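Local structure of hypothetical protein PP5205 (Pseudomonas putida, 2G2X) at residues 107-112 against 143-148. The protein is of unknown function but folds as an EVE domain, related to the ASCH and PUA domains, and so possibly recognises nucleic acid. Residues are numbered along the deposited sequence; the frame is centred on the assembly and turned at random.
Sequences RVLELG and AVIVAL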
loop_
_atom_site.group_PDB
_atom_site.type_symbol
_atom_site.label_atom_id
_atom_site.label_comp_id
_atom_site.label_asym_id
_atom_site.label_seq_id
_atom_site.Cartn_x
_atom_site.Cartn_y
_atom_site.Cartn_z
ATOM N N ARG A 107 -16.918 -3.097 -6.539
ATOM C CA ARG A 107 -17.293 -3.048 -5.139
ATOM C C ARG A 107 -16.082 -3.385 -4.283
ATOM O O ARG A 107 -15.349 -4.339 -4.565
ATOM C CB ARG A 107 -18.421 -4.046 -4.857
ATOM C CG ARG A 107 -19.712 -3.768 -5.626
ATOM C CD ARG A 107 -20.764 -4.827 -5.319
ATOM N NE ARG A 107 -20.293 -6.173 -5.651
ATOM C CZ ARG A 107 -20.112 -6.625 -6.891
ATOM N NH1 ARG A 107 -20.366 -5.840 -7.933
ATOM N NH2 ARG A 107 -19.669 -7.862 -7.088
ATOM N N VAL A 108 -15.878 -2.590 -3.243
ATOM C CA VAL A 108 -14.769 -2.799 -2.327
ATOM C C VAL A 108 -14.895 -4.168 -1.675
ATOM O O VAL A 108 -15.995 -4.589 -1.314
ATOM C CB VAL A 108 -14.766 -1.736 -1.203
ATOM C CG1 VAL A 108 -13.774 -2.130 -0.114
ATOM C CG2 VAL A 108 -14.430 -0.361 -1.779
ATOM N N LEU A 109 -13.774 -4.870 -1.544
ATOM C CA LEU A 109 -13.782 -6.168 -0.882
ATOM C C LEU A 109 -13.603 -5.802 0.582
ATOM O O LEU A 109 -12.479 -5.638 1.067
ATOM C CB LEU A 109 -12.618 -7.036 -1.358
ATOM C CG LEU A 109 -12.552 -7.279 -2.868
ATOM C CD1 LEU A 109 -11.455 -8.299 -3.157
ATOM C CD2 LEU A 109 -13.899 -7.780 -3.385
ATOM N N GLU A 110 -14.729 -5.649 1.266
ATOM C CA GLU A 110 -14.768 -5.257 2.663
ATOM C C GLU A 110 -13.895 -6.071 3.602
ATOM O O GLU A 110 -13.717 -7.278 3.426
ATOM C CB GLU A 110 -16.218 -5.261 3.138
ATOM C CG GLU A 110 -17.098 -4.367 2.286
ATOM C CD GLU A 110 -18.528 -4.288 2.773
ATOM O OE1 GLU A 110 -19.308 -3.507 2.186
ATOM O OE2 GLU A 110 -18.875 -5.000 3.737
ATOM N N LEU A 111 -13.348 -5.384 4.600
ATOM C CA LEU A 111 -12.482 -5.997 5.593
ATOM C C LEU A 111 -13.148 -7.189 6.274
ATOM O O LEU A 111 -12.502 -8.208 6.522
ATOM C CB LEU A 111 -12.085 -4.956 6.644
ATOM C CG LEU A 111 -11.243 -5.456 7.816
ATOM C CD1 LEU A 111 -9.929 -6.032 7.292
ATOM C CD2 LEU A 111 -10.992 -4.317 8.784
ATOM N N GLY A 112 -14.435 -7.056 6.578
ATOM C CA GLY A 112 -15.156 -8.135 7.226
ATOM C C GLY A 112 -15.144 -9.394 6.381
ATOM O O GLY A 112 -14.938 -10.500 6.888
ATOM N N ALA A 143 -4.684 -15.237 -4.969
ATOM C CA ALA A 143 -5.745 -16.005 -5.612
ATOM C C ALA A 143 -7.046 -15.986 -4.815
ATOM O O ALA A 143 -8.122 -15.816 -5.387
ATOM C CB ALA A 143 -5.292 -17.452 -5.828
ATOM N N VAL A 144 -6.968 -16.163 -3.501
ATOM C CA VAL A 144 -8.200 -16.156 -2.728
ATOM C C VAL A 144 -8.861 -14.779 -2.805
ATOM O O VAL A 144 -10.083 -14.679 -2.921
ATOM C CB VAL A 144 -7.971 -16.555 -1.239
ATOM C CG1 VAL A 144 -7.111 -17.805 -1.164
ATOM C CG2 VAL A 144 -7.348 -15.423 -0.475
ATOM N N ILE A 145 -8.056 -13.721 -2.772
ATOM C CA ILE A 145 -8.610 -12.374 -2.838
ATOM C C ILE A 145 -9.248 -12.042 -4.188
ATOM O O ILE A 145 -10.321 -11.440 -4.224
ATOM C CB ILE A 145 -7.543 -11.323 -2.484
ATOM C CG1 ILE A 145 -7.183 -11.459 -0.999
ATOM C CG2 ILE A 145 -8.055 -9.927 -2.800
ATOM C CD1 ILE A 145 -5.883 -10.788 -0.612
ATOM N N VAL A 146 -8.606 -12.424 -5.292
ATOM C CA VAL A 146 -9.185 -12.152 -6.609
ATOM C C VAL A 146 -10.419 -13.025 -6.799
ATOM O O VAL A 146 -11.320 -12.684 -7.560
ATOM C CB VAL A 146 -8.187 -12.431 -7.774
ATOM C CG1 VAL A 146 -7.034 -11.444 -7.724
ATOM C CG2 VAL A 146 -7.670 -13.850 -7.694
ATOM N N ALA A 147 -10.465 -14.149 -6.095
ATOM C CA ALA A 147 -11.610 -15.044 -6.197
ATOM C C ALA A 147 -12.821 -14.415 -5.495
ATOM O O ALA A 147 -13.963 -14.722 -5.827
ATOM C CB ALA A 147 -11.274 -16.396 -5.582
ATOM N N LEU A 148 -12.566 -13.537 -4.524
ATOM C CA LEU A 148 -13.646 -12.852 -3.814
ATOM C C LEU A 148 -14.267 -11.817 -4.742
ATOM O O LEU A 148 -15.460 -11.530 -4.664
ATOM C CB LEU A 148 -13.127 -12.144 -2.560
ATOM C CG LEU A 148 -13.093 -12.940 -1.259
ATOM C CD1 LEU A 148 -12.552 -12.054 -0.135
ATOM C CD2 LEU A 148 -14.502 -13.432 -0.926
#
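L109 meets I145 and L148 where the end of strand 95-110 faces helix 139-148, a worked example of how one leucine at the end of a strand can meet two positions of a helix in an EVE domain, a fold related to PUA. Along the helix the touching positions are i and i+3, which brings I145 and L148 to one face, and L109 reaches both with the same methyl, CD1. At I145, L109 CD1 lies 3.8 Å from I145 CG2, the two side chains crossing at a slant. The position of CG2 follows from the torsion: chi1 of -68° sets this methyl anti to the backbone N, whereas the CG1 branch stands beside that nitrogen. I145 also packs on F48 and I59 of the neighbouring strands and on L120 of a loop. V146 and A147 have their CB atoms directed away from the strand; V146 nevertheless packs on F48. One turn on from I145, L148 points its CB toward L109, and L148 CB lies 4.2 Å from L109 CD1, while its side chain also rests on R113 and L114 of the short helix 111-115, which follows the strand directly after E110 at the N-cap. L109 is also held to neighbouring strand 58-71 by a backbone hydrogen bond with I59. L109 CA and L148 CA are 7.3 Å apart, and in the buried leucine chi2 of -173° sets CD1 anti to CA, carrying this methyl toward the helix. The contact therefore rests on apolar packing, 128 Å² in all, yet the nearest atom to L109 CD1 is a polar one, the carbonyl oxygen of I145, which receives a weak hydrogen bond from L148 N at 3.1 Å and lies 3.5 Å from L109 CD1.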